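Local coordinates for protein acetylornithine aminotransferase (Aquifex aeolicus, PDB 2EH6) that catalyses the pyridoxal-phosphate-dependent transfer of an amino group from N(2)-acetyl-L-ornithine to 2-oxoglutarate, a step of arginine biosynthesis, at residues A[118-123]-A[152-157]; A[125-130]-A[138-143]. One frame throughout, in Å; residues are numbered along the deposited sequence. Where two conformers were deposited one is given.

Interaction 1: A[118-123]-A[152-157]; sequences WKFISF and PGFSYA
Phe-120 and Phe-154, bridge partners on neighbouring parallel strands, send their rings off the same face of the sheet. The rings run alongside each other, nearly parallel (21°) but displaced, with little mutual overlap; the centroids stand 5.2 Å apart. Contact is made at the flanks: CD2 of Phe-120 comes 3.6 Å from CZ of Phe-154, while CE2 of Phe-154 packs against CB of Phe-120. In both residues CG sits anti to the carbonyl carbon (chi1 -67° and -65°), which starts the two rings off in the same direction. Helix 95-112 covers this face, Arg-107 touching both side chains.

The pair belongs to a beta-alpha-beta unit, strand 119-123, helix 132-137 and strand 154-157, at the margin of the seven-stranded sheet of the PLP-dependent transferase fold. Four backbone bonds join the strands, from Phe-120 N to Gly-153 O at one end to Ala-157 N to Ser-122 O (2.8 Å) at the other.

On the other face, Phe-123 sets CE1 3.7 Å from CB of Ala-157, and CG2 of Ile-121 reaches the same methyl. Nearby, a water donates to Phe-120 O and is hydrogen-bonded to Ser-155 OG at 2.7 Å.

Where the strands begin, Trp-118 was modelled in two conformers; in the one described here CZ3 lies 3.4 Å from Gly-153 CA, packing the indole near the glycine backbone. In that conformer the carbonyl of Pro-152 lies at the edge of the ring, and Trp-118 NE1 is hydrogen-bonded to Glu-172.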
loop_
_atom_site.group_PDB
_atom_site.type_symbol
_atom_site.label_atom_id
_atom_site.label_comp_id
_atom_site.label_asym_id
_atom_site.label_seq_id
_atom_site.Cartn_x
_atom_site.Cartn_y
_atom_site.Cartn_z
ATOM N N TRP A 118 13.601 20.312 6.434
ATOM C CA TRP A 118 12.866 19.090 6.710
ATOM C C TRP A 118 11.397 19.308 7.048
ATOM O O TRP A 118 10.665 18.346 7.285
ATOM C CB TRP A 118 13.541 18.311 7.847
ATOM C CG TRP A 118 13.713 19.176 9.061
ATOM C CD1 TRP A 118 14.716 20.074 9.291
ATOM C CD2 TRP A 118 12.804 19.303 10.163
ATOM N NE1 TRP A 118 14.487 20.755 10.462
ATOM C CE2 TRP A 118 13.320 20.301 11.018
ATOM C CE3 TRP A 118 11.602 18.672 10.507
ATOM C CZ2 TRP A 118 12.674 20.684 12.199
ATOM C CZ3 TRP A 118 10.960 19.053 11.683
ATOM C CH2 TRP A 118 11.499 20.051 12.513
ATOM N N LYS A 119 10.967 20.568 7.067
ATOM C CA LYS A 119 9.581 20.891 7.380
ATOM C C LYS A 119 8.718 20.948 6.126
ATOM O O LYS A 119 9.213 21.128 5.017
ATOM C CB LYS A 119 9.489 22.238 8.101
ATOM C CG LYS A 119 10.260 22.314 9.408
ATOM C CD LYS A 119 10.039 23.665 10.085
ATOM C CE LYS A 119 10.855 23.778 11.362
ATOM N NZ LYS A 119 10.618 25.082 12.038
ATOM N N PHE A 120 7.418 20.800 6.319
ATOM C CA PHE A 120 6.484 20.843 5.208
ATOM C C PHE A 120 5.283 21.672 5.586
ATOM O O PHE A 120 4.854 21.686 6.741
ATOM C CB PHE A 120 6.011 19.432 4.844
ATOM C CG PHE A 120 7.081 18.562 4.273
ATOM C CD1 PHE A 120 7.377 18.600 2.917
ATOM C CD2 PHE A 120 7.810 17.715 5.096
ATOM C CE1 PHE A 120 8.387 17.803 2.386
ATOM C CE2 PHE A 120 8.820 16.919 4.578
ATOM C CZ PHE A 120 9.110 16.961 3.220
ATOM N N ILE A 121 4.755 22.377 4.599
ATOM C CA ILE A 121 3.567 23.179 4.785
ATOM C C ILE A 121 2.497 22.523 3.927
ATOM O O ILE A 121 2.681 22.363 2.724
ATOM C CB ILE A 121 3.763 24.624 4.284
ATOM C CG1 ILE A 121 4.802 25.343 5.152
ATOM C CG2 ILE A 121 2.422 25.365 4.301
ATOM C CD1 ILE A 121 5.110 26.762 4.694
ATOM N N SER A 122 1.400 22.110 4.548
ATOM C CA SER A 122 0.301 21.519 3.799
ATOM C C SER A 122 -0.894 22.415 4.094
ATOM O O SER A 122 -0.731 23.476 4.697
ATOM C CB SER A 122 0.039 20.070 4.231
ATOM O OG SER A 122 -0.297 19.986 5.600
ATOM N N PHE A 123 -2.090 22.002 3.695
ATOM C CA PHE A 123 -3.255 22.848 3.908
ATOM C C PHE A 123 -4.402 22.255 4.709
ATOM O O PHE A 123 -4.569 21.036 4.784
ATOM C CB PHE A 123 -3.770 23.320 2.549
ATOM C CG PHE A 123 -2.812 24.215 1.826
ATOM C CD1 PHE A 123 -2.810 25.588 2.061
ATOM C CD2 PHE A 123 -1.882 23.688 0.940
ATOM C CE1 PHE A 123 -1.895 26.423 1.421
ATOM C CE2 PHE A 123 -0.962 24.515 0.298
ATOM C CZ PHE A 123 -0.971 25.886 0.541
ATOM N N PRO A 152 7.317 14.974 13.059
ATOM C CA PRO A 152 7.522 16.402 13.318
ATOM C C PRO A 152 7.760 17.202 12.046
ATOM O O PRO A 152 8.224 16.663 11.044
ATOM C CB PRO A 152 8.759 16.423 14.223
ATOM C CG PRO A 152 8.805 15.041 14.822
ATOM C CD PRO A 152 8.390 14.170 13.666
ATOM N N GLY A 153 7.426 18.488 12.090
ATOM C CA GLY A 153 7.683 19.345 10.953
ATOM C C GLY A 153 6.558 19.717 10.021
ATOM O O GLY A 153 6.822 20.295 8.972
ATOM N N PHE A 154 5.316 19.405 10.376
ATOM C CA PHE A 154 4.202 19.750 9.504
ATOM C C PHE A 154 3.303 20.836 10.088
ATOM O O PHE A 154 2.933 20.790 11.263
ATOM C CB PHE A 154 3.371 18.500 9.175
ATOM C CG PHE A 154 4.114 17.473 8.362
ATOM C CD1 PHE A 154 5.069 16.655 8.953
ATOM C CD2 PHE A 154 3.876 17.344 6.998
ATOM C CE1 PHE A 154 5.775 15.722 8.197
ATOM C CE2 PHE A 154 4.576 16.415 6.235
ATOM C CZ PHE A 154 5.528 15.601 6.835
ATOM N N SER A 155 2.966 21.819 9.259
ATOM C CA SER A 155 2.097 22.914 9.677
ATOM C C SER A 155 1.047 23.096 8.589
ATOM O O SER A 155 1.292 22.786 7.424
ATOM C CB SER A 155 2.900 24.208 9.875
ATOM O OG SER A 155 3.519 24.621 8.671
ATOM N N TYR A 156 -0.115 23.616 8.964
ATOM C CA TYR A 156 -1.194 23.775 7.999
ATOM C C TYR A 156 -1.609 25.210 7.700
ATOM O O TYR A 156 -2.037 25.950 8.585
ATOM C CB TYR A 156 -2.401 22.965 8.486
ATOM C CG TYR A 156 -1.988 21.609 9.019
ATOM C CD1 TYR A 156 -1.468 20.634 8.170
ATOM C CD2 TYR A 156 -2.031 21.336 10.382
ATOM C CE1 TYR A 156 -0.992 19.424 8.669
ATOM C CE2 TYR A 156 -1.560 20.132 10.892
ATOM C CZ TYR A 156 -1.038 19.181 10.030
ATOM O OH TYR A 156 -0.543 18.002 10.543
ATOM N N ALA A 157 -1.480 25.589 6.432
ATOM C CA ALA A 157 -1.864 26.919 5.977
ATOM C C ALA A 157 -3.289 26.840 5.443
ATOM O O ALA A 157 -3.918 25.779 5.490
ATOM C CB ALA A 157 -0.918 27.389 4.880
HETATM O O HOH W 1 5.889 23.403 8.918
#

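Interaction 2: A[125-130]-A[138-143]; sequences NSFHGR and TGQPKF. With PLP (pyridoxal-5'-phosphate), chain C.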
loop_
_atom_site.group_PDB
_atom_site.type_symbol
_atom_site.label_atom_id
_atom_site.label_comp_id
_atom_site.label_asym_id
_atom_site.label_seq_id
_atom_site.Cartn_x
_atom_site.Cartn_y
_atom_site.Cartn_z
ATOM N N ASN A 125 -8.066 21.101 5.617
ATOM C CA ASN A 125 -9.058 20.382 4.820
ATOM C C ASN A 125 -8.439 19.465 3.785
ATOM O O ASN A 125 -9.145 18.929 2.934
ATOM C CB ASN A 125 -9.993 21.350 4.102
ATOM C CG ASN A 125 -10.710 22.265 5.049
ATOM O OD1 ASN A 125 -11.360 21.814 5.988
ATOM N ND2 ASN A 125 -10.603 23.566 4.808
ATOM N N SER A 126 -7.125 19.293 3.848
ATOM C CA SER A 126 -6.443 18.428 2.901
ATOM C C SER A 126 -6.512 16.987 3.382
ATOM O O SER A 126 -6.774 16.721 4.559
ATOM C CB SER A 126 -4.980 18.838 2.760
ATOM O OG SER A 126 -4.257 18.536 3.942
ATOM N N PHE A 127 -6.293 16.059 2.459
ATOM C CA PHE A 127 -6.295 14.642 2.794
ATOM C C PHE A 127 -5.230 13.984 1.950
ATOM O O PHE A 127 -5.352 13.944 0.731
ATOM C CB PHE A 127 -7.638 13.980 2.488
ATOM C CG PHE A 127 -7.697 12.554 2.934
ATOM C CD1 PHE A 127 -7.938 12.243 4.268
ATOM C CD2 PHE A 127 -7.403 11.524 2.045
ATOM C CE1 PHE A 127 -7.878 10.925 4.716
ATOM C CE2 PHE A 127 -7.338 10.204 2.479
ATOM C CZ PHE A 127 -7.574 9.903 3.817
ATOM N N HIS A 128 -4.193 13.457 2.594
ATOM C CA HIS A 128 -3.097 12.833 1.865
ATOM C C HIS A 128 -2.859 11.365 2.205
ATOM O O HIS A 128 -2.030 10.710 1.582
ATOM C CB HIS A 128 -1.811 13.638 2.096
ATOM C CG HIS A 128 -1.912 15.067 1.656
ATOM N ND1 HIS A 128 -2.123 15.426 0.341
ATOM C CD2 HIS A 128 -1.862 16.224 2.358
ATOM C CE1 HIS A 128 -2.204 16.743 0.255
ATOM N NE2 HIS A 128 -2.048 17.250 1.465
ATOM N N GLY A 129 -3.589 10.844 3.183
ATOM C CA GLY A 129 -3.408 9.452 3.551
ATOM C C GLY A 129 -3.470 9.209 5.045
ATOM O O GLY A 129 -3.466 10.156 5.842
ATOM N N ARG A 130 -3.499 7.931 5.419
ATOM C CA ARG A 130 -3.611 7.519 6.812
ATOM C C ARG A 130 -2.345 6.981 7.470
ATOM O O ARG A 130 -2.323 6.823 8.692
ATOM C CB ARG A 130 -4.701 6.461 6.942
ATOM C CG ARG A 130 -6.072 6.895 6.455
ATOM C CD ARG A 130 -6.843 7.666 7.517
ATOM N NE ARG A 130 -8.269 7.675 7.212
ATOM C CZ ARG A 130 -9.227 7.961 8.090
ATOM N NH1 ARG A 130 -8.917 8.269 9.347
ATOM N NH2 ARG A 130 -10.500 7.926 7.716
ATOM N N THR A 138 -1.789 15.490 6.307
ATOM C CA THR A 138 -3.234 15.682 6.273
ATOM C C THR A 138 -3.631 16.742 7.300
ATOM O O THR A 138 -3.452 16.558 8.502
ATOM C CB THR A 138 -3.944 14.342 6.552
ATOM O OG1 THR A 138 -3.660 13.441 5.476
ATOM C CG2 THR A 138 -5.440 14.521 6.681
ATOM N N GLY A 139 -4.169 17.855 6.807
ATOM C CA GLY A 139 -4.541 18.952 7.681
ATOM C C GLY A 139 -5.910 18.864 8.319
ATOM O O GLY A 139 -6.689 19.814 8.258
ATOM N N GLN A 140 -6.205 17.726 8.933
ATOM C CA GLN A 140 -7.488 17.532 9.593
ATOM C C GLN A 140 -7.244 16.814 10.907
ATOM O O GLN A 140 -7.195 15.586 10.960
ATOM C CB GLN A 140 -8.434 16.726 8.701
ATOM C CG GLN A 140 -8.711 17.394 7.362
ATOM C CD GLN A 140 -9.851 16.743 6.603
ATOM O OE1 GLN A 140 -10.979 16.696 7.087
ATOM N NE2 GLN A 140 -9.561 16.239 5.409
ATOM N N PRO A 141 -7.083 17.586 11.991
ATOM C CA PRO A 141 -6.832 17.100 13.350
ATOM C C PRO A 141 -7.697 15.930 13.800
ATOM O O PRO A 141 -7.260 15.114 14.611
ATOM C CB PRO A 141 -7.056 18.347 14.204
ATOM C CG PRO A 141 -6.609 19.445 13.297
ATOM C CD PRO A 141 -7.261 19.048 11.992
ATOM N N LYS A 142 -8.918 15.839 13.282
ATOM C CA LYS A 142 -9.797 14.748 13.688
ATOM C C LYS A 142 -9.214 13.386 13.327
ATOM O O LYS A 142 -9.482 12.397 14.007
ATOM C CB LYS A 142 -11.193 14.905 13.071
ATOM C CG LYS A 142 -11.260 14.772 11.560
ATOM C CD LYS A 142 -12.704 14.880 11.089
ATOM C CE LYS A 142 -12.822 14.710 9.585
ATOM N NZ LYS A 142 -14.236 14.830 9.137
ATOM N N PHE A 143 -8.408 13.341 12.270
ATOM C CA PHE A 143 -7.784 12.094 11.836
ATOM C C PHE A 143 -6.505 11.797 12.613
ATOM O O PHE A 143 -5.959 10.697 12.520
ATOM C CB PHE A 143 -7.457 12.146 10.338
ATOM C CG PHE A 143 -8.669 12.197 9.452
ATOM C CD1 PHE A 143 -9.704 11.278 9.608
ATOM C CD2 PHE A 143 -8.770 13.153 8.445
ATOM C CE1 PHE A 143 -10.824 11.311 8.771
ATOM C CE2 PHE A 143 -9.884 13.195 7.602
ATOM C CZ PHE A 143 -10.912 12.273 7.764
HETATM N N1 PLP C . -4.376 11.742 -1.156
HETATM C C2 PLP C . -5.471 12.171 -1.812
HETATM C C2A PLP C . -5.504 13.555 -2.405
HETATM C C3 PLP C . -6.594 11.330 -1.951
HETATM O O3 PLP C . -7.707 11.762 -2.618
HETATM C C4 PLP C . -6.545 10.014 -1.381
HETATM C C4A PLP C . -7.721 9.125 -1.539
HETATM C C5 PLP C . -5.342 9.600 -0.679
HETATM C C6 PLP C . -4.280 10.512 -0.597
HETATM C C5A PLP C . -5.230 8.222 -0.047
HETATM O O4P PLP C . -5.048 7.245 -1.073
HETATM P P PLP C . -4.942 5.773 -0.396
HETATM O O1P PLP C . -4.755 4.786 -1.485
HETATM O O2P PLP C . -3.712 5.674 0.615
HETATM O O3P PLP C . -6.305 5.458 0.399
HETATM O O HOH W 2 -6.497 8.473 10.854
#
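Thr-138 and His-128 open the polar half of this contact: the backbone N of His-128 donates to Thr-138 OG1 at 2.9 Å, a nearly straight bond (166°). With OG1 anti to its own carbonyl carbon (chi1 -66°), the hydroxyl meets that N-H, and it is also hydrogen-bonded to Ser-134 O in the preceding helix. Ser-126 OG likewise serves two partners, accepting from Gly-139 N and bonding to Phe-123 O. The amide of Gln-140 grips Ser-126 O through NE2 at 3.0 Å; the oxygen lies in the amide plane, whereas NE2 stands well above the plane of the carbonyl. Glu-184 takes a further bond from NE2, which should hold the amide's rotation. Asn-125 N donates to Gly-139 O, the carbonyl of the residue at the centre of an inverse gamma turn.

Aromatic packing supplies the rest. Phe-127 turns its edge to the face of Phe-143 in an offset edge-to-face pair, centroids 5.8 Å apart and planes at 76°, while CG of Lys-142 lies over the centre of the opposite face. The guanidinium of Arg-130 crosses Phe-143 obliquely, NH1 lying 3.1 Å from CD1. A water accepts from that NH1 and donates to Phe-143 O, and NH1 is also hydrogen-bonded to Gly-265 O of the second subunit.

Against the cofactor, Phe-127 presents its ring edge to the pyridine, and its O lies 3.1 Å from N1 of PLP. His-128 ND1 is hydrogen-bonded to Asp-212, another pocket residue. Together they form one wall of the PLP pocket of a class-III aminotransferase, beside Arg-130, a predicted acetylornithine-binding residue.

In the fold
Interaction 2 is nested along the chain inside the loop closed by interaction 1: strand 119-123 runs into segment 125-130, helix 132-137 follows, then segment 138-143 leads on toward strand 154-157. Their centres are about 12 Å apart, on the same side of the chain's centre, and they touch where CD1 of Tyr-156 packs 3.5 Å from CA of Gly-139. The hydrogen bond of Ser-126 OG to Phe-123 O links them directly, while Ser-122 OG to Ala-137 O and Tyr-156 OH to Ser-136 O join interaction 1 to the end of the intervening helix. The crossover between two parallel strands at the sheet's margin thus carries part of the cofactor pocket, and both contacts reach the second subunit of the homodimer.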